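Local coordinates for protein Cas6b (Methanococcus maripaludis, PDB 4Z7K) that probably cleaves CRISPR RNA as a Cas6-type endoribonuclease, binding a precursor RNA that forms no stem-loop, at residues L113-K118 with G190-N195. Residues are numbered along the deposited sequence; the frame is centred on the assembly and turned at random.
Sequences LKYQFK and GEFYIN
L113 N donates to I194 O at 2.9 Å in a nearly straight bond (171° at the hydrogen), and I194 N returns one to L113 O; Y115 and F192 exchange a second such pair. On one face of these strands K114 CG, anti to the backbone N (chi1 -167°), lies over one face of the Y193 ring, offset toward the rim and 3.8 Å from the centroid, in a CH-pi contact. The chain beyond runs on extended and brings NZ to Y193 OH, a weak hydrogen bond, and to E191 OE1, a long salt bridge at 3.5 Å. An alanine in place of Y193 would probably leave the methylenes of K114 without their flat support and its NZ with E191 alone of the two. Strands 113-117 and 190-194 run antiparallel as the middle pair of a four-stranded sheet, consistent with the ferredoxin-like fold of RAMP-type Cas6 domains. On the other face Y115, F117 and F192 form an aromatic cluster, which L148 of helix 137-158 meets at F192. Y115 CB sits over the F192 ring, 3.6 Å from CZ of F192, while F117 CZ approaches F192 CE2 at 3.8 Å with the ring planes at 53°. I194 CG2 touches Y115 CE2, and Y115 OH hydrogen-bonds to F196 O and I198 N.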
ATOM      1  N   LEU B 113      -9.659  17.431  24.695  1.00 93.35           N
ATOM      2  CA  LEU B 113      -8.640  18.358  24.228  1.00 91.83           C
ATOM      3  C   LEU B 113      -8.648  18.516  22.718  1.00 88.97           C
ATOM      4  O   LEU B 113      -8.907  17.559  21.985  1.00 88.74           O
ATOM      5  CB  LEU B 113      -7.260  17.882  24.677  1.00 93.37           C
ATOM      6  CG  LEU B 113      -7.064  17.619  26.166  1.00 94.07           C
ATOM      7  CD1 LEU B 113      -5.962  16.576  26.371  1.00 92.03           C
ATOM      8  CD2 LEU B 113      -6.762  18.943  26.893  1.00 89.39           C
ATOM      9  N   LYS B 114      -8.317  19.717  22.257  1.00 80.26           N
ATOM     10  CA  LYS B 114      -8.364  20.008  20.832  1.00 82.37           C
ATOM     11  C   LYS B 114      -6.987  20.194  20.225  1.00 80.95           C
ATOM     12  O   LYS B 114      -6.196  21.000  20.699  1.00 85.00           O
ATOM     13  CB  LYS B 114      -9.213  21.252  20.570  1.00 90.82           C
ATOM     14  CG  LYS B 114      -9.571  21.451  19.100  1.00 87.07           C
ATOM     15  CD  LYS B 114     -10.262  22.776  18.866  1.00 80.33           C
ATOM     16  CE  LYS B 114     -10.598  22.940  17.402  1.00 86.24           C
ATOM     17  NZ  LYS B 114     -11.267  24.244  17.154  1.00 96.45           N
ATOM     18  N   TYR B 115      -6.744  19.473  19.136  1.00 79.85           N
ATOM     19  CA  TYR B 115      -5.455  19.443  18.462  1.00 77.37           C
ATOM     20  C   TYR B 115      -5.590  19.932  17.031  1.00 74.44           C
ATOM     21  O   TYR B 115      -6.685  19.932  16.467  1.00 70.27           O
ATOM     22  CB  TYR B 115      -4.889  18.017  18.484  1.00 80.44           C
ATOM     23  CG  TYR B 115      -4.596  17.498  19.881  1.00 84.80           C
ATOM     24  CD1 TYR B 115      -3.394  17.775  20.519  1.00 84.25           C
ATOM     25  CD2 TYR B 115      -5.550  16.781  20.585  1.00 89.03           C
ATOM     26  CE1 TYR B 115      -3.136  17.297  21.800  1.00 84.90           C
ATOM     27  CE2 TYR B 115      -5.301  16.317  21.869  1.00 90.78           C
ATOM     28  CZ  TYR B 115      -4.098  16.579  22.469  1.00 86.38           C
ATOM     29  OH  TYR B 115      -3.878  16.120  23.742  1.00 88.92           O
ATOM     30  N   GLN B 116      -4.469  20.362  16.454  1.00 82.33           N
ATOM     31  CA  GLN B 116      -4.414  20.776  15.049  1.00 78.60           C
ATOM     32  C   GLN B 116      -3.161  20.261  14.332  1.00 75.75           C
ATOM     33  O   GLN B 116      -2.079  20.198  14.912  1.00 75.89           O
ATOM     34  CB  GLN B 116      -4.481  22.301  14.938  1.00 84.18           C
ATOM     35  CG  GLN B 116      -4.747  22.780  13.526  1.00 91.76           C
ATOM     36  CD  GLN B 116      -4.500  24.251  13.353  1.00 87.69           C
ATOM     37  OE1 GLN B 116      -4.270  24.967  14.325  1.00 88.34           O
ATOM     38  NE2 GLN B 116      -4.542  24.717  12.108  1.00 91.77           N
ATOM     39  N   PHE B 117      -3.336  19.886  13.070  1.00 74.06           N
ATOM     40  CA  PHE B 117      -2.275  19.374  12.213  1.00 71.06           C
ATOM     41  C   PHE B 117      -1.432  20.454  11.551  1.00 76.37           C
ATOM     42  O   PHE B 117      -1.949  21.241  10.761  1.00 83.93           O
ATOM     43  CB  PHE B 117      -2.873  18.505  11.111  1.00 76.05           C
ATOM     44  CG  PHE B 117      -3.267  17.133  11.551  1.00 74.75           C
ATOM     45  CD1 PHE B 117      -4.403  16.536  11.036  1.00 73.45           C
ATOM     46  CD2 PHE B 117      -2.480  16.413  12.428  1.00 74.89           C
ATOM     47  CE1 PHE B 117      -4.764  15.259  11.415  1.00 74.71           C
ATOM     48  CE2 PHE B 117      -2.845  15.132  12.811  1.00 72.67           C
ATOM     49  CZ  PHE B 117      -3.985  14.559  12.296  1.00 70.30           C
ATOM     50  N   LYS B 118      -0.148  20.502  11.887  1.00 75.61           N
ATOM     51  CA  LYS B 118       0.815  21.366  11.212  1.00 75.50           C
ATOM     52  C   LYS B 118       1.148  20.870   9.790  1.00 79.66           C
ATOM     53  O   LYS B 118       1.454  21.647   8.877  1.00 81.81           O
ATOM     54  CB  LYS B 118       2.101  21.447  12.033  1.00 75.67           C
ATOM     55  CG  LYS B 118       2.309  22.711  12.821  1.00 76.44           C
ATOM     56  CD  LYS B 118       1.080  23.183  13.527  1.00 76.42           C
ATOM     57  CE  LYS B 118       1.291  24.623  14.012  1.00 90.80           C
ATOM     58  NZ  LYS B 118       1.743  25.537  12.915  1.00 94.51           N
ATOM     59  N   GLY B 190      -6.498  19.789   9.125  1.00 75.76           N
ATOM     60  CA  GLY B 190      -7.696  19.978   9.912  1.00 73.23           C
ATOM     61  C   GLY B 190      -7.536  20.061  11.410  1.00 79.19           C
ATOM     62  O   GLY B 190      -6.476  20.443  11.922  1.00 78.40           O
ATOM     63  N   GLU B 191      -8.607  19.676  12.100  1.00 75.65           N
ATOM     64  CA  GLU B 191      -8.737  19.802  13.539  1.00 71.71           C
ATOM     65  C   GLU B 191      -9.307  18.504  14.070  1.00 75.85           C
ATOM     66  O   GLU B 191     -10.044  17.837  13.349  1.00 82.94           O
ATOM     67  CB  GLU B 191      -9.713  20.932  13.869  1.00 83.87           C
ATOM     68  CG  GLU B 191      -9.648  22.176  12.968  1.00 88.17           C
ATOM     69  CD  GLU B 191     -10.913  23.050  13.074  1.00 98.22           C
ATOM     70  OE1 GLU B 191     -11.726  22.845  14.015  1.00 94.60           O
ATOM     71  OE2 GLU B 191     -11.093  23.943  12.214  1.00 98.63           O
ATOM     72  N   PHE B 192      -8.984  18.114  15.300  1.00 75.01           N
ATOM     73  CA  PHE B 192      -9.702  16.986  15.896  1.00 74.40           C
ATOM     74  C   PHE B 192      -9.730  17.095  17.423  1.00 80.09           C
ATOM     75  O   PHE B 192      -8.881  17.759  18.009  1.00 85.19           O
ATOM     76  CB  PHE B 192      -9.103  15.659  15.440  1.00 76.08           C
ATOM     77  CG  PHE B 192      -7.735  15.373  15.988  1.00 77.27           C
ATOM     78  CD1 PHE B 192      -7.575  14.810  17.246  1.00 83.85           C
ATOM     79  CD2 PHE B 192      -6.611  15.610  15.230  1.00 77.02           C
ATOM     80  CE1 PHE B 192      -6.321  14.521  17.744  1.00 81.27           C
ATOM     81  CE2 PHE B 192      -5.348  15.318  15.728  1.00 78.67           C
ATOM     82  CZ  PHE B 192      -5.207  14.777  16.983  1.00 79.23           C
ATOM     83  N   TYR B 193     -10.699  16.440  18.061  1.00 80.94           N
ATOM     84  CA  TYR B 193     -10.890  16.518  19.518  1.00 81.75           C
ATOM     85  C   TYR B 193     -10.730  15.127  20.100  1.00 85.74           C
ATOM     86  O   TYR B 193     -11.137  14.162  19.465  1.00 90.12           O
ATOM     87  CB  TYR B 193     -12.273  17.068  19.894  1.00 84.43           C
ATOM     88  CG  TYR B 193     -12.599  18.484  19.457  1.00 83.82           C
ATOM     89  CD1 TYR B 193     -12.525  19.548  20.351  1.00 80.64           C
ATOM     90  CD2 TYR B 193     -13.014  18.748  18.156  1.00 82.61           C
ATOM     91  CE1 TYR B 193     -12.848  20.837  19.950  1.00 90.64           C
ATOM     92  CE2 TYR B 193     -13.326  20.025  17.742  1.00 82.70           C
ATOM     93  CZ  TYR B 193     -13.242  21.071  18.635  1.00 90.60           C
ATOM     94  OH  TYR B 193     -13.559  22.345  18.198  1.00 89.63           O
ATOM     95  N   ILE B 194     -10.144  14.992  21.286  1.00 88.91           N
ATOM     96  CA  ILE B 194      -9.989  13.650  21.851  1.00 87.57           C
ATOM     97  C   ILE B 194      -9.764  13.663  23.362  1.00 90.19           C
ATOM     98  O   ILE B 194      -9.281  14.653  23.920  1.00 91.62           O
ATOM     99  CB  ILE B 194      -8.815  12.895  21.137  1.00 83.11           C
ATOM    100  CG1 ILE B 194      -8.846  11.401  21.421  1.00 84.18           C
ATOM    101  CG2 ILE B 194      -7.465  13.483  21.491  1.00 80.84           C
ATOM    102  CD1 ILE B 194      -8.067  10.626  20.416  1.00 77.36           C
ATOM    103  N   ASN B 195     -10.149  12.568  24.020  1.00 90.74           N
ATOM    104  CA  ASN B 195      -9.925  12.398  25.450  1.00 90.38           C
ATOM    105  C   ASN B 195      -8.568  11.775  25.665  1.00 91.86           C
ATOM    106  O   ASN B 195      -8.403  10.913  26.525  1.00 94.87           O
ATOM    107  CB  ASN B 195     -11.012  11.541  26.107  1.00 93.43           C
ATOM    108  CG  ASN B 195     -11.036  10.114  25.596  1.00 89.17           C
ATOM    109  OD1 ASN B 195     -10.822   9.864  24.419  1.00 93.30           O
ATOM    110  ND2 ASN B 195     -11.301   9.170  26.490  1.00 84.86           N
TER